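Local coordinates for haloperoxidase (Corallina officinalis, PDB 1QHB), which halogenates organic substrates with bromide and hydrogen peroxide as a vanadium-dependent bromoperoxidase, working as a homododecamer, at residues A[143-148]-A[211-216]; A[392-397]-A[560-565]. All blocks are in the same frame, centred on the assembly; numbering follows the deposited sequence.

Interaction 1. Residues A[143-148]-A[211-216]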
ATOM      1  N   ALA A 143      -7.922  23.905  21.981  1.00 12.11           N
ATOM      2  CA  ALA A 143      -7.222  24.771  22.914  1.00 12.26           C
ATOM      3  C   ALA A 143      -8.085  25.822  23.594  1.00 11.30           C
ATOM      4  O   ALA A 143      -9.086  26.306  23.051  1.00 11.11           O
ATOM      5  CB  ALA A 143      -6.223  25.590  22.047  1.00  8.57           C
ATOM      6  N   MET A 144      -7.642  26.278  24.734  1.00  9.92           N
ATOM      7  CA  MET A 144      -8.253  27.428  25.429  1.00 10.91           C
ATOM      8  C   MET A 144      -7.161  28.500  25.425  1.00 10.13           C
ATOM      9  O   MET A 144      -5.970  28.174  25.434  1.00 10.57           O
ATOM     10  CB  MET A 144      -8.665  27.068  26.840  1.00  7.77           C
ATOM     11  CG  MET A 144      -9.884  26.163  26.948  1.00  8.13           C
ATOM     12  SD  MET A 144     -10.210  25.658  28.660  1.00 13.26           S
ATOM     13  CE  MET A 144     -10.521  27.242  29.434  1.00 12.37           C
ATOM     14  N   PRO A 145      -7.470  29.751  25.255  1.00 10.67           N
ATOM     15  CA  PRO A 145      -6.457  30.799  25.230  1.00 11.10           C
ATOM     16  C   PRO A 145      -5.842  31.003  26.608  1.00 11.12           C
ATOM     17  O   PRO A 145      -6.334  30.542  27.633  1.00 12.50           O
ATOM     18  CB  PRO A 145      -7.245  32.021  24.773  1.00  8.46           C
ATOM     19  CG  PRO A 145      -8.669  31.774  25.196  1.00  9.27           C
ATOM     20  CD  PRO A 145      -8.869  30.267  25.126  1.00  9.02           C
ATOM     21  N   PRO A 146      -4.699  31.682  26.673  1.00 12.16           N
ATOM     22  CA  PRO A 146      -4.028  31.980  27.919  1.00 11.21           C
ATOM     23  C   PRO A 146      -4.978  32.593  28.949  1.00 12.89           C
ATOM     24  O   PRO A 146      -5.714  33.508  28.599  1.00  7.71           O
ATOM     25  CB  PRO A 146      -2.982  33.024  27.553  1.00 10.50           C
ATOM     26  CG  PRO A 146      -2.800  32.970  26.055  1.00 11.12           C
ATOM     27  CD  PRO A 146      -4.012  32.298  25.483  1.00  9.86           C
ATOM     28  N   ALA A 147      -4.879  32.175  30.216  1.00 11.82           N
ATOM     29  CA  ALA A 147      -5.660  32.812  31.281  1.00 11.84           C
ATOM     30  C   ALA A 147      -5.127  34.173  31.696  1.00 12.63           C
ATOM     31  O   ALA A 147      -3.980  34.504  31.470  1.00 13.27           O
ATOM     32  CB  ALA A 147      -5.668  31.910  32.516  1.00  7.33           C
ATOM     33  N   PRO A 148      -5.992  35.026  32.254  1.00 14.31           N
ATOM     34  CA  PRO A 148      -5.616  36.335  32.779  1.00 13.02           C
ATOM     35  C   PRO A 148      -4.453  36.205  33.773  1.00 14.11           C
ATOM     36  O   PRO A 148      -4.435  35.216  34.495  1.00 11.15           O
ATOM     37  CB  PRO A 148      -6.859  36.788  33.563  1.00 10.15           C
ATOM     38  CG  PRO A 148      -7.979  36.054  32.932  1.00 12.37           C
ATOM     39  CD  PRO A 148      -7.428  34.689  32.540  1.00 10.81           C
ATOM     40  N   ILE A 211     -10.932  40.493  23.828  1.00 18.01           N
ATOM     41  CA  ILE A 211     -11.942  41.418  23.322  1.00 17.27           C
ATOM     42  C   ILE A 211     -13.262  40.705  23.408  1.00 18.81           C
ATOM     43  O   ILE A 211     -14.253  41.272  23.848  1.00 20.69           O
ATOM     44  CB  ILE A 211     -11.628  41.902  21.895  1.00 18.29           C
ATOM     45  CG1 ILE A 211     -10.393  42.808  21.919  1.00 16.20           C
ATOM     46  CG2 ILE A 211     -12.816  42.603  21.248  1.00 15.69           C
ATOM     47  CD1 ILE A 211      -9.698  42.924  20.570  1.00 16.21           C
ATOM     48  N   ARG A 212     -13.327  39.430  23.024  1.00 18.51           N
ATOM     49  CA  ARG A 212     -14.617  38.734  23.062  1.00 16.43           C
ATOM     50  C   ARG A 212     -15.158  38.560  24.474  1.00 17.23           C
ATOM     51  O   ARG A 212     -16.378  38.573  24.662  1.00 18.33           O
ATOM     52  CB  ARG A 212     -14.455  37.395  22.326  1.00 17.16           C
ATOM     53  CG  ARG A 212     -15.815  36.756  22.068  1.00 30.63           C
ATOM     54  CD  ARG A 212     -15.727  35.381  21.424  1.00 37.98           C
ATOM     55  NE  ARG A 212     -17.062  34.765  21.453  1.00 47.70           N
ATOM     56  CZ  ARG A 212     -17.435  33.611  20.913  1.00 47.38           C
ATOM     57  NH1 ARG A 212     -16.598  32.840  20.220  1.00 41.83           N
ATOM     58  NH2 ARG A 212     -18.703  33.218  21.069  1.00 38.52           N
ATOM     59  N   ARG A 213     -14.351  38.379  25.512  1.00 14.45           N
ATOM     60  CA  ARG A 213     -14.961  38.197  26.839  1.00 18.24           C
ATOM     61  C   ARG A 213     -14.954  39.457  27.708  1.00 16.40           C
ATOM     62  O   ARG A 213     -15.363  39.361  28.865  1.00 14.04           O
ATOM     63  CB  ARG A 213     -14.270  37.040  27.593  1.00 13.41           C
ATOM     64  CG  ARG A 213     -12.819  37.297  27.919  1.00 11.50           C
ATOM     65  CD  ARG A 213     -12.183  36.060  28.612  1.00 11.82           C
ATOM     66  NE  ARG A 213     -10.836  36.504  29.000  1.00  9.15           N
ATOM     67  CZ  ARG A 213      -9.737  36.093  28.385  1.00 16.79           C
ATOM     68  NH1 ARG A 213      -9.800  35.200  27.401  1.00 16.67           N
ATOM     69  NH2 ARG A 213      -8.562  36.563  28.764  1.00 11.91           N
ATOM     70  N   ARG A 214     -14.520  40.598  27.171  1.00 14.86           N
ATOM     71  CA  ARG A 214     -14.479  41.803  27.998  1.00 17.79           C
ATOM     72  C   ARG A 214     -15.874  42.353  28.256  1.00 17.99           C
ATOM     73  O   ARG A 214     -16.667  42.368  27.330  1.00 18.51           O
ATOM     74  CB  ARG A 214     -13.606  42.886  27.369  1.00 21.86           C
ATOM     75  CG  ARG A 214     -13.441  44.048  28.377  1.00 20.32           C
ATOM     76  CD  ARG A 214     -12.108  44.712  28.083  1.00 21.97           C
ATOM     77  NE  ARG A 214     -11.900  45.855  28.948  1.00 18.70           N
ATOM     78  CZ  ARG A 214     -10.708  46.414  29.091  1.00 16.30           C
ATOM     79  NH1 ARG A 214      -9.693  45.888  28.414  1.00 11.52           N
ATOM     80  NH2 ARG A 214     -10.599  47.460  29.889  1.00 16.53           N
ATOM     81  N   ARG A 215     -16.180  42.753  29.494  1.00 17.89           N
ATOM     82  CA  ARG A 215     -17.537  43.189  29.779  1.00 16.97           C
ATOM     83  C   ARG A 215     -17.593  44.700  29.929  1.00 16.64           C
ATOM     84  O   ARG A 215     -16.631  45.298  30.370  1.00 18.96           O
ATOM     85  CB  ARG A 215     -18.133  42.509  31.019  1.00 12.45           C
ATOM     86  CG  ARG A 215     -18.315  41.021  30.844  1.00 12.48           C
ATOM     87  CD  ARG A 215     -18.712  40.351  32.122  1.00  9.13           C
ATOM     88  NE  ARG A 215     -17.607  40.013  32.998  1.00 13.47           N
ATOM     89  CZ  ARG A 215     -17.832  39.655  34.275  1.00 13.64           C
ATOM     90  NH1 ARG A 215     -19.083  39.613  34.708  1.00 13.01           N
ATOM     91  NH2 ARG A 215     -16.804  39.355  35.051  1.00 11.95           N
ATOM     92  N   GLY A 216     -18.765  45.280  29.664  1.00 15.43           N
ATOM     93  CA  GLY A 216     -18.898  46.723  29.837  1.00 15.47           C
ATOM     94  C   GLY A 216     -19.557  47.007  31.190  1.00 18.19           C
ATOM     95  O   GLY A 216     -19.573  46.274  32.165  1.00 19.31           O
TER
HETATM   96  O   HOH W   1      -6.728  35.086  26.811  1.00 15.12           O
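Arg-213 of helix 208-213 reaches across and sets its guanidinium among three prolines of the loop 143-148. Pro-145 lies at the edge of the flat group, near its plane, with CG 4.2 Å from Arg-213 NH1. Pro-148 approaches obliquely, its CG 4.2 Å from Arg-213 NH2, so the two rings touch different terminal nitrogens. CG of Arg-213 is wedged between the backbone N and the carbonyl carbon (chi1 65°), and from there the chain runs extended to NE; that stretch spans the gap to a loop whose nearest CA, that of Pro-148, is 11.2 Å from the CA of Arg-213. The polar link is made by one water, in the guanidinium plane at its edge: it accepts from Arg-213 NH2 at 3.1 Å and donates to Pro-146 O at 2.6 Å. Two carboxylates grip the group, Glu-154 through a salt bridge to NE and Glu-558 through one to NH1, which should limit its rotation and probably balance its charge. Through them the arginine ties helix 208-213 to helices 153-167 and 553-574, while the loop 143-148 rests on both: Pro-145 against Glu-558, Pro-148 against Glu-154 and Ser-554.

Interaction 2. Residues A[392-397]-A[560-565]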
ATOM      1  N   LYS A 392     -12.416  15.269  29.036  1.00 10.05           N
ATOM      2  CA  LYS A 392     -11.066  14.891  28.667  1.00 10.39           C
ATOM      3  C   LYS A 392     -10.346  16.098  28.104  1.00 10.07           C
ATOM      4  O   LYS A 392      -9.220  16.358  28.536  1.00  9.55           O
ATOM      5  CB  LYS A 392     -10.987  13.722  27.684  1.00  9.95           C
ATOM      6  CG  LYS A 392     -11.272  12.344  28.309  1.00  9.82           C
ATOM      7  CD  LYS A 392     -11.489  11.317  27.205  1.00  6.20           C
ATOM      8  CE  LYS A 392     -12.196  10.069  27.732  1.00 11.55           C
ATOM      9  NZ  LYS A 392     -12.077   9.002  26.674  1.00  5.62           N
ATOM     10  N   ALA A 393     -11.020  16.890  27.271  1.00  6.59           N
ATOM     11  CA  ALA A 393     -10.396  18.094  26.741  1.00  8.97           C
ATOM     12  C   ALA A 393     -10.098  19.108  27.835  1.00 11.50           C
ATOM     13  O   ALA A 393      -8.998  19.693  27.850  1.00 12.65           O
ATOM     14  CB  ALA A 393     -11.296  18.760  25.686  1.00  3.76           C
ATOM     15  N   VAL A 394     -11.053  19.330  28.764  1.00 10.74           N
ATOM     16  CA  VAL A 394     -10.757  20.371  29.779  1.00 10.04           C
ATOM     17  C   VAL A 394      -9.723  19.878  30.774  1.00  6.82           C
ATOM     18  O   VAL A 394      -9.011  20.753  31.329  1.00 12.06           O
ATOM     19  CB  VAL A 394     -12.034  20.907  30.471  1.00 10.92           C
ATOM     20  CG1 VAL A 394     -12.445  20.090  31.666  1.00  4.33           C
ATOM     21  CG2 VAL A 394     -11.829  22.346  30.894  1.00 10.38           C
ATOM     22  N   ARG A 395      -9.572  18.592  30.991  1.00  6.82           N
ATOM     23  CA  ARG A 395      -8.515  18.105  31.891  1.00 11.42           C
ATOM     24  C   ARG A 395      -7.129  18.343  31.312  1.00 10.27           C
ATOM     25  O   ARG A 395      -6.160  18.652  31.964  1.00 12.38           O
ATOM     26  CB  ARG A 395      -8.744  16.601  32.218  1.00  9.60           C
ATOM     27  CG  ARG A 395      -9.945  16.415  33.152  1.00 20.00           C
ATOM     28  CD  ARG A 395      -9.554  16.599  34.609  1.00 31.20           C
ATOM     29  NE  ARG A 395     -10.714  17.021  35.432  1.00 40.48           N
ATOM     30  CZ  ARG A 395     -10.968  16.438  36.609  1.00 35.61           C
ATOM     31  NH1 ARG A 395     -10.189  15.442  37.046  1.00 35.90           N
ATOM     32  NH2 ARG A 395     -11.991  16.812  37.348  1.00 41.29           N
ATOM     33  N   TYR A 396      -6.943  18.263  30.002  1.00 10.07           N
ATOM     34  CA  TYR A 396      -5.715  18.552  29.321  1.00 11.57           C
ATOM     35  C   TYR A 396      -5.384  20.024  29.553  1.00 11.32           C
ATOM     36  O   TYR A 396      -4.252  20.371  29.869  1.00 10.78           O
ATOM     37  CB  TYR A 396      -5.814  18.201  27.836  1.00  6.62           C
ATOM     38  CG  TYR A 396      -4.524  18.473  27.099  1.00  8.37           C
ATOM     39  CD1 TYR A 396      -3.366  17.731  27.369  1.00  5.55           C
ATOM     40  CD2 TYR A 396      -4.489  19.469  26.135  1.00  7.82           C
ATOM     41  CE1 TYR A 396      -2.182  18.000  26.676  1.00  7.94           C
ATOM     42  CE2 TYR A 396      -3.309  19.727  25.454  1.00  7.41           C
ATOM     43  CZ  TYR A 396      -2.168  19.000  25.719  1.00  8.16           C
ATOM     44  OH  TYR A 396      -1.043  19.288  24.977  1.00  8.86           O
ATOM     45  N   GLN A 397      -6.341  20.912  29.427  1.00  9.07           N
ATOM     46  CA  GLN A 397      -6.109  22.332  29.637  1.00  9.53           C
ATOM     47  C   GLN A 397      -5.804  22.536  31.119  1.00 10.84           C
ATOM     48  O   GLN A 397      -4.851  23.175  31.497  1.00  9.52           O
ATOM     49  CB  GLN A 397      -7.350  23.157  29.247  1.00  7.91           C
ATOM     50  CG  GLN A 397      -7.702  23.146  27.736  1.00 10.36           C
ATOM     51  CD  GLN A 397      -6.528  23.659  26.895  1.00 12.94           C
ATOM     52  OE1 GLN A 397      -5.961  24.729  27.102  1.00 10.99           O
ATOM     53  NE2 GLN A 397      -6.093  22.887  25.908  1.00  5.26           N
ATOM     54  N   LEU A 560     -17.060  27.169  28.133  1.00  7.52           N
ATOM     55  CA  LEU A 560     -18.302  27.018  27.378  1.00  7.97           C
ATOM     56  C   LEU A 560     -17.932  26.935  25.882  1.00 10.91           C
ATOM     57  O   LEU A 560     -18.441  26.030  25.232  1.00 11.86           O
ATOM     58  CB  LEU A 560     -19.247  28.217  27.635  1.00  6.42           C
ATOM     59  CG  LEU A 560     -19.855  28.149  29.063  1.00 12.05           C
ATOM     60  CD1 LEU A 560     -20.409  29.498  29.476  1.00  6.00           C
ATOM     61  CD2 LEU A 560     -20.937  27.094  29.057  1.00  7.69           C
ATOM     62  N   LEU A 561     -17.064  27.820  25.386  1.00  9.60           N
ATOM     63  CA  LEU A 561     -16.715  27.711  23.974  1.00  8.85           C
ATOM     64  C   LEU A 561     -16.027  26.383  23.630  1.00 12.54           C
ATOM     65  O   LEU A 561     -16.303  25.834  22.560  1.00 13.90           O
ATOM     66  CB  LEU A 561     -15.767  28.851  23.542  1.00 11.72           C
ATOM     67  CG  LEU A 561     -16.300  30.260  23.785  1.00 15.25           C
ATOM     68  CD1 LEU A 561     -15.325  31.284  23.162  1.00  9.32           C
ATOM     69  CD2 LEU A 561     -17.672  30.441  23.205  1.00 10.98           C
ATOM     70  N   LEU A 562     -15.200  25.866  24.532  1.00  9.03           N
ATOM     71  CA  LEU A 562     -14.502  24.609  24.252  1.00 11.30           C
ATOM     72  C   LEU A 562     -15.474  23.447  24.168  1.00 10.89           C
ATOM     73  O   LEU A 562     -15.319  22.603  23.235  1.00  9.95           O
ATOM     74  CB  LEU A 562     -13.430  24.324  25.302  1.00  6.59           C
ATOM     75  CG  LEU A 562     -12.626  23.034  25.245  1.00 14.46           C
ATOM     76  CD1 LEU A 562     -11.654  23.123  24.066  1.00 15.58           C
ATOM     77  CD2 LEU A 562     -11.831  22.702  26.505  1.00  9.83           C
ATOM     78  N   GLY A 563     -16.497  23.421  25.034  1.00  9.63           N
ATOM     79  CA  GLY A 563     -17.416  22.301  25.020  1.00  7.28           C
ATOM     80  C   GLY A 563     -18.277  22.348  23.777  1.00  9.92           C
ATOM     81  O   GLY A 563     -18.727  21.311  23.244  1.00 10.12           O
ATOM     82  N   GLU A 564     -18.568  23.551  23.330  1.00  6.82           N
ATOM     83  CA  GLU A 564     -19.336  23.740  22.099  1.00 10.16           C
ATOM     84  C   GLU A 564     -18.580  23.085  20.934  1.00 10.77           C
ATOM     85  O   GLU A 564     -19.204  22.407  20.113  1.00 11.86           O
ATOM     86  CB  GLU A 564     -19.473  25.234  21.766  1.00  5.31           C
ATOM     87  CG  GLU A 564     -20.254  25.470  20.477  1.00  7.99           C
ATOM     88  CD  GLU A 564     -20.489  26.938  20.213  1.00 15.00           C
ATOM     89  OE1 GLU A 564     -19.501  27.701  20.164  1.00 15.88           O
ATOM     90  OE2 GLU A 564     -21.641  27.341  20.038  1.00 13.93           O
ATOM     91  N   GLN A 565     -17.261  23.304  20.828  1.00 11.43           N
ATOM     92  CA  GLN A 565     -16.473  22.708  19.754  1.00 12.45           C
ATOM     93  C   GLN A 565     -16.467  21.174  19.801  1.00 11.36           C
ATOM     94  O   GLN A 565     -16.350  20.473  18.782  1.00 11.14           O
ATOM     95  CB  GLN A 565     -14.981  23.123  19.849  1.00 12.83           C
ATOM     96  CG  GLN A 565     -14.686  24.587  19.566  1.00 24.02           C
ATOM     97  CD  GLN A 565     -13.286  25.042  19.964  1.00 37.95           C
ATOM     98  OE1 GLN A 565     -12.264  24.481  19.591  1.00 31.25           O
ATOM     99  NE2 GLN A 565     -13.216  26.132  20.760  1.00 33.47           N
TER
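This is a buried helix-helix contact in the mainly helical fold of the vanadium haloperoxidases, made where helix 376-402 passes helix 553-574, with Leu-562 of the second reaching into the side of the first. The short segments run at 137° to each other, about midway between antiparallel and perpendicular. Their axes come no closer than 10.5 Å, and Leu-562 bridges the gap, meeting all the touching residues of 392-397 with CD2. CG anti to the backbone N (chi1 177°) and CD2 pointing on outward, roughly anti to CA, carry that methyl to the other helix. Ala-393 meets it with its methyl, and Gln-397, one turn further on, brings its aliphatic CG to 4.3 Å from Leu-562 CD2. The amide of Gln-397 is bonded elsewhere, OE1 to His-402 and NE2 to Ser-34 OG, while its CG serves the packing. Val-394 packs on Val-487 of helix 484-499 and lies about 4 Å, nearest atoms, from Gly-484, a probable vanadate ligand, which places the contact beside that site. At its centre, Leu-562 CD2 sits 4.1 Å from both Ala-393 CB and the backbone N of Val-394.

Overall arrangement
Both segments of interaction 1 precede those of interaction 2 in the sequence, yet the centres are about 15 Å apart and the two contacts touch directly. Met-144 of loop 143-148 is the main joint: its N makes a weak, probable hydrogen bond to Gln-397 OE1, and its CG packs on Leu-562 CD2. Elsewhere, Arg-212 NH1 packs on Leu-561 CD1. Helix 553-574 is common ground, carrying Leu-562 of interaction 2 and, a turn earlier, Glu-558, which pairs with Arg-213. This places the loop 143-148 and helix 208-213 near the vanadate site: Pro-148 is about 11 Å from His-551, a probable vanadate ligand, side chain to side chain.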